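Local coordinates for ESX-5 secretion-associated protein EspG5 (Mycobacterium marinum, PDB 6VJ5) that acts as a specific chaperone for cognate PE/PPE proteins, preventing aggregation of PE/PPE dimers, and is required for secretion of LipY and PE31/PPE18, at residues 81-94 / 219-231. Numbering follows the deposited sequence.
Sequences PDLEVVALLSRGKL and PAAEVAVYARQYR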
loop_
_atom_site.group_PDB
_atom_site.type_symbol
_atom_site.label_atom_id
_atom_site.label_comp_id
_atom_site.label_asym_id
_atom_site.label_seq_id
_atom_site.Cartn_x
_atom_site.Cartn_y
_atom_site.Cartn_z
ATOM N N PRO C 81 2.507 -4.911 21.844
ATOM C CA PRO C 81 2.666 -4.543 23.253
ATOM C C PRO C 81 1.337 -4.531 23.987
ATOM O O PRO C 81 0.271 -4.334 23.398
ATOM C CB PRO C 81 3.265 -3.133 23.180
ATOM C CG PRO C 81 2.650 -2.563 21.932
ATOM C CD PRO C 81 2.516 -3.732 20.957
ATOM N N ASP C 82 1.415 -4.782 25.295
ATOM C CA ASP C 82 0.257 -4.567 26.152
ATOM C C ASP C 82 0.113 -3.094 26.512
ATOM O O ASP C 82 -1.002 -2.608 26.733
ATOM C CB ASP C 82 0.376 -5.411 27.421
ATOM C CG ASP C 82 0.568 -6.894 27.128
ATOM O OD1 ASP C 82 -0.193 -7.463 26.312
ATOM O OD2 ASP C 82 1.484 -7.493 27.727
ATOM N N LEU C 83 1.227 -2.373 26.559
ATOM C CA LEU C 83 1.266 -0.974 26.944
ATOM C C LEU C 83 2.277 -0.250 26.075
ATOM O O LEU C 83 3.362 -0.773 25.803
ATOM C CB LEU C 83 1.650 -0.826 28.417
ATOM C CG LEU C 83 1.732 0.591 28.975
ATOM C CD1 LEU C 83 0.363 1.244 28.992
ATOM C CD2 LEU C 83 2.339 0.558 30.371
ATOM N N GLU C 84 1.902 0.943 25.623
ATOM C CA GLU C 84 2.796 1.830 24.896
ATOM C C GLU C 84 2.755 3.202 25.547
ATOM O O GLU C 84 1.676 3.766 25.747
ATOM C CB GLU C 84 2.415 1.940 23.417
ATOM C CG GLU C 84 3.284 1.102 22.489
ATOM C CD GLU C 84 2.668 0.920 21.117
ATOM O OE1 GLU C 84 1.446 1.138 20.975
ATOM O OE2 GLU C 84 3.405 0.557 20.178
ATOM N N VAL C 85 3.927 3.711 25.911
ATOM C CA VAL C 85 4.094 5.070 26.412
ATOM C C VAL C 85 4.878 5.839 25.363
ATOM O O VAL C 85 5.943 5.388 24.925
ATOM C CB VAL C 85 4.816 5.092 27.769
ATOM C CG1 VAL C 85 5.086 6.520 28.208
ATOM C CG2 VAL C 85 3.991 4.368 28.824
ATOM N N VAL C 86 4.349 6.983 24.945
ATOM C CA VAL C 86 4.936 7.765 23.867
ATOM C C VAL C 86 5.347 9.125 24.407
ATOM O O VAL C 86 4.656 9.702 25.253
ATOM C CB VAL C 86 3.955 7.927 22.687
ATOM C CG1 VAL C 86 4.459 8.997 21.727
ATOM C CG2 VAL C 86 3.765 6.600 21.974
ATOM N N ALA C 87 6.467 9.638 23.897
ATOM C CA ALA C 87 6.941 10.983 24.201
ATOM C C ALA C 87 7.447 11.609 22.911
ATOM O O ALA C 87 8.313 11.035 22.242
ATOM C CB ALA C 87 8.049 10.956 25.256
ATOM N N LEU C 88 6.906 12.770 22.556
ATOM C CA LEU C 88 7.362 13.534 21.401
ATOM C C LEU C 88 8.070 14.779 21.913
ATOM O O LEU C 88 7.475 15.569 22.653
ATOM C CB LEU C 88 6.192 13.920 20.499
ATOM C CG LEU C 88 5.193 12.804 20.184
ATOM C CD1 LEU C 88 3.984 13.369 19.451
ATOM C CD2 LEU C 88 5.861 11.695 19.389
ATOM N N LEU C 89 9.329 14.955 21.523
ATOM C CA LEU C 89 10.140 16.066 21.993
ATOM C C LEU C 89 10.576 16.920 20.817
ATOM O O LEU C 89 10.838 16.410 19.723
ATOM C CB LEU C 89 11.373 15.574 22.748
ATOM C CG LEU C 89 11.072 14.572 23.859
ATOM C CD1 LEU C 89 11.205 13.156 23.311
ATOM C CD2 LEU C 89 11.968 14.790 25.056
ATOM N N SER C 90 10.669 18.224 21.054
ATOM C CA SER C 90 11.068 19.149 20.008
ATOM C C SER C 90 12.059 20.165 20.551
ATOM O O SER C 90 12.029 20.537 21.726
ATOM C CB SER C 90 9.860 19.885 19.406
ATOM O OG SER C 90 9.122 20.554 20.415
ATOM N N ARG C 91 12.969 20.574 19.673
ATOM C CA ARG C 91 13.722 21.811 19.823
ATOM C C ARG C 91 12.923 22.908 19.132
ATOM O O ARG C 91 12.698 22.842 17.918
ATOM C CB ARG C 91 15.118 21.668 19.217
ATOM C CG ARG C 91 15.747 22.966 18.743
ATOM C CD ARG C 91 17.231 22.770 18.408
ATOM N NE ARG C 91 17.995 22.387 19.592
ATOM C CZ ARG C 91 18.455 21.162 19.832
ATOM N NH1 ARG C 91 18.254 20.182 18.960
ATOM N NH2 ARG C 91 19.127 20.920 20.947
ATOM N N GLY C 92 12.462 23.883 19.901
ATOM C CA GLY C 92 11.541 24.868 19.377
ATOM C C GLY C 92 10.103 24.408 19.532
ATOM O O GLY C 92 9.772 23.578 20.385
ATOM N N LYS C 93 9.239 24.949 18.681
ATOM C CA LYS C 93 7.831 24.578 18.742
ATOM C C LYS C 93 7.636 23.142 18.262
ATOM O O LYS C 93 8.219 22.718 17.261
ATOM C CB LYS C 93 6.978 25.534 17.908
ATOM C CG LYS C 93 5.492 25.207 17.967
ATOM C CD LYS C 93 4.645 26.237 17.237
ATOM C CE LYS C 93 3.186 25.790 17.171
ATOM N NZ LYS C 93 2.589 25.561 18.519
ATOM N N LEU C 94 6.824 22.389 18.997
ATOM C CA LEU C 94 6.523 21.009 18.644
ATOM C C LEU C 94 5.487 21.003 17.527
ATOM O O LEU C 94 4.383 21.536 17.691
ATOM C CB LEU C 94 6.020 20.250 19.869
ATOM C CG LEU C 94 5.611 18.792 19.657
ATOM C CD1 LEU C 94 6.749 18.001 19.036
ATOM C CD2 LEU C 94 5.181 18.175 20.981
ATOM N N PRO C 219 8.219 28.867 22.460
ATOM C CA PRO C 219 8.874 27.853 23.291
ATOM C C PRO C 219 10.257 27.522 22.762
ATOM O O PRO C 219 10.528 27.596 21.560
ATOM C CB PRO C 219 7.932 26.648 23.194
ATOM C CG PRO C 219 7.292 26.808 21.832
ATOM C CD PRO C 219 7.176 28.301 21.584
ATOM N N ALA C 220 11.144 27.161 23.685
ATOM C CA ALA C 220 12.480 26.707 23.320
ATOM C C ALA C 220 12.539 25.202 23.112
ATOM O O ALA C 220 13.414 24.723 22.382
ATOM C CB ALA C 220 13.494 27.107 24.396
ATOM N N ALA C 221 11.626 24.457 23.734
ATOM C CA ALA C 221 11.538 23.011 23.616
ATOM C C ALA C 221 10.222 22.576 24.238
ATOM O O ALA C 221 9.777 23.171 25.225
ATOM C CB ALA C 221 12.715 22.321 24.313
ATOM N N GLU C 222 9.594 21.561 23.651
ATOM C CA GLU C 222 8.369 21.009 24.206
ATOM C C GLU C 222 8.444 19.489 24.231
ATOM O O GLU C 222 9.208 18.869 23.488
ATOM C CB GLU C 222 7.116 21.408 23.408
ATOM C CG GLU C 222 7.119 22.785 22.789
ATOM C CD GLU C 222 5.748 23.165 22.240
ATOM O OE1 GLU C 222 4.771 23.160 23.019
ATOM O OE2 GLU C 222 5.645 23.454 21.028
ATOM N N VAL C 223 7.612 18.892 25.080
ATOM C CA VAL C 223 7.427 17.446 25.118
ATOM C C VAL C 223 5.948 17.148 25.305
ATOM O O VAL C 223 5.264 17.803 26.097
ATOM C CB VAL C 223 8.250 16.793 26.246
ATOM C CG1 VAL C 223 8.074 15.284 26.239
ATOM C CG2 VAL C 223 9.710 17.161 26.095
ATOM N N ALA C 224 5.454 16.167 24.556
ATOM C CA ALA C 224 4.116 15.620 24.739
ATOM C C ALA C 224 4.263 14.155 25.119
ATOM O O ALA C 224 5.023 13.422 24.480
ATOM C CB ALA C 224 3.276 15.773 23.471
ATOM N N VAL C 225 3.559 13.732 26.164
ATOM C CA VAL C 225 3.681 12.380 26.694
ATOM C C VAL C 225 2.287 11.801 26.869
ATOM O O VAL C 225 1.424 12.427 27.494
ATOM C CB VAL C 225 4.446 12.355 28.032
ATOM C CG1 VAL C 225 4.652 10.921 28.496
ATOM C CG2 VAL C 225 5.775 13.083 27.898
ATOM N N TYR C 226 2.072 10.603 26.328
ATOM C CA TYR C 226 0.792 9.919 26.437
ATOM C C TYR C 226 1.028 8.423 26.286
ATOM O O TYR C 226 2.140 7.974 25.989
ATOM C CB TYR C 226 -0.201 10.436 25.393
ATOM C CG TYR C 226 0.305 10.323 23.975
ATOM C CD1 TYR C 226 1.193 11.259 23.459
ATOM C CD2 TYR C 226 -0.108 9.284 23.151
ATOM C CE1 TYR C 226 1.661 11.162 22.169
ATOM C CE2 TYR C 226 0.355 9.179 21.852
ATOM C CZ TYR C 226 1.237 10.122 21.367
ATOM O OH TYR C 226 1.705 10.025 20.079
ATOM N N ALA C 227 -0.031 7.647 26.505
ATOM C CA ALA C 227 0.092 6.197 26.540
ATOM C C ALA C 227 -1.082 5.538 25.827
ATOM O O ALA C 227 -2.132 6.147 25.608
ATOM C CB ALA C 227 0.174 5.678 27.984
ATOM N N ARG C 228 -0.886 4.264 25.489
ATOM C CA ARG C 228 -1.868 3.462 24.771
ATOM C C ARG C 228 -1.866 2.058 25.359
ATOM O O ARG C 228 -0.802 1.491 25.625
ATOM C CB ARG C 228 -1.544 3.433 23.271
ATOM C CG ARG C 228 -2.762 3.463 22.362
ATOM C CD ARG C 228 -2.415 3.966 20.944
ATOM N NE ARG C 228 -1.010 3.759 20.603
ATOM C CZ ARG C 228 -0.194 4.714 20.164
ATOM N NH1 ARG C 228 1.066 4.427 19.893
ATOM N NH2 ARG C 228 -0.639 5.949 19.973
ATOM N N GLN C 229 -3.061 1.512 25.582
ATOM C CA GLN C 229 -3.236 0.189 26.166
ATOM C C GLN C 229 -4.003 -0.709 25.203
ATOM O O GLN C 229 -4.829 -0.238 24.414
ATOM C CB GLN C 229 -3.984 0.275 27.500
ATOM C CG GLN C 229 -3.407 -0.595 28.598
ATOM C CD GLN C 229 -4.150 -0.437 29.912
ATOM O OE1 GLN C 229 -5.234 0.144 29.962
ATOM N NE2 GLN C 229 -3.566 -0.953 30.986
ATOM N N TYR C 230 -3.730 -2.014 25.280
ATOM C CA TYR C 230 -4.299 -2.986 24.353
ATOM C C TYR C 230 -4.888 -4.179 25.096
ATOM O O TYR C 230 -4.201 -4.816 25.901
ATOM C CB TYR C 230 -3.236 -3.486 23.359
ATOM C CG TYR C 230 -2.601 -2.404 22.517
ATOM C CD1 TYR C 230 -3.245 -1.916 21.390
ATOM C CD2 TYR C 230 -1.357 -1.878 22.842
ATOM C CE1 TYR C 230 -2.676 -0.928 20.613
ATOM C CE2 TYR C 230 -0.777 -0.888 22.069
ATOM C CZ TYR C 230 -1.442 -0.417 20.956
ATOM O OH TYR C 230 -0.883 0.568 20.176
ATOM N N ARG C 231 -6.153 -4.489 24.802
ATOM C CA ARG C 231 -6.823 -5.692 25.282
ATOM C C ARG C 231 -7.418 -6.424 24.085
ATOM O O ARG C 231 -7.876 -5.797 23.125
ATOM C CB ARG C 231 -7.923 -5.362 26.303
ATOM C CG ARG C 231 -8.688 -6.577 26.814
ATOM C CD ARG C 231 -9.898 -6.157 27.650
ATOM N NE ARG C 231 -9.540 -5.856 29.035
ATOM C CZ ARG C 231 -10.371 -5.330 29.930
ATOM N NH1 ARG C 231 -11.619 -5.031 29.589
ATOM N NH2 ARG C 231 -9.951 -5.098 31.165
HETATM O O HOH W 1 1.281 -0.537 17.999
HETATM O O HOH W 2 3.206 23.175 19.894
#
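Antiparallel pairing of strands 83-91 and 221-231 joins the two halves of the EspG sheet at its middle, and shows how one backbone pattern sorts side chains onto two unlike faces. Backbone bonds link the hydrogen-bonded pairs E84-R228, V86-Y226, L88-A224 and S90-E222; the V86 N to Y226 O bond is short, at 2.6 Å. One face is mainly apolar: V85, A87 and L89 face A227, V225 and V223 in the non-hydrogen-bonded pairs, with L89 CD2 3.4 Å from V223 CG2, while helix 147-159 packs on V223 and V225. The opposite face carries E84, V86, L88, E222, A224, Y226 and R228, several of which also meet the chain of another protein. Here the Y226 ring, swung between its own backbone N and carbonyl carbon (chi1 56°), lies beneath V86: V86 CB sits 3.9 Å from the ring centroid in a CH-pi contact offset toward the rim. E32 OE2 is hydrogen-bonded to Y226 OH and salt-bridged to R228 NH2. Next along, E84 OE1 lies at the edge of the Y230 ring, in its plane, and accepts a hydrogen bond of 2.5 Å from Y230 OH, with carboxylate and phenol planes 63° apart. R228 NH1 adds a weak, long salt bridge to the same oxygen, while R228 NE donates to Y230 OH, so that the phenol oxygen joins acid and guanidinium. At the far end E222 reaches beyond its strand, its chain extended past CG, with OE1 paired to K245. Its other oxygen reaches the loop residues that follow strand 83-91: L94 N donates to E222 OE2 over 2.6 Å, nearly straight at 175°, from the anti side and out of the carboxylate plane.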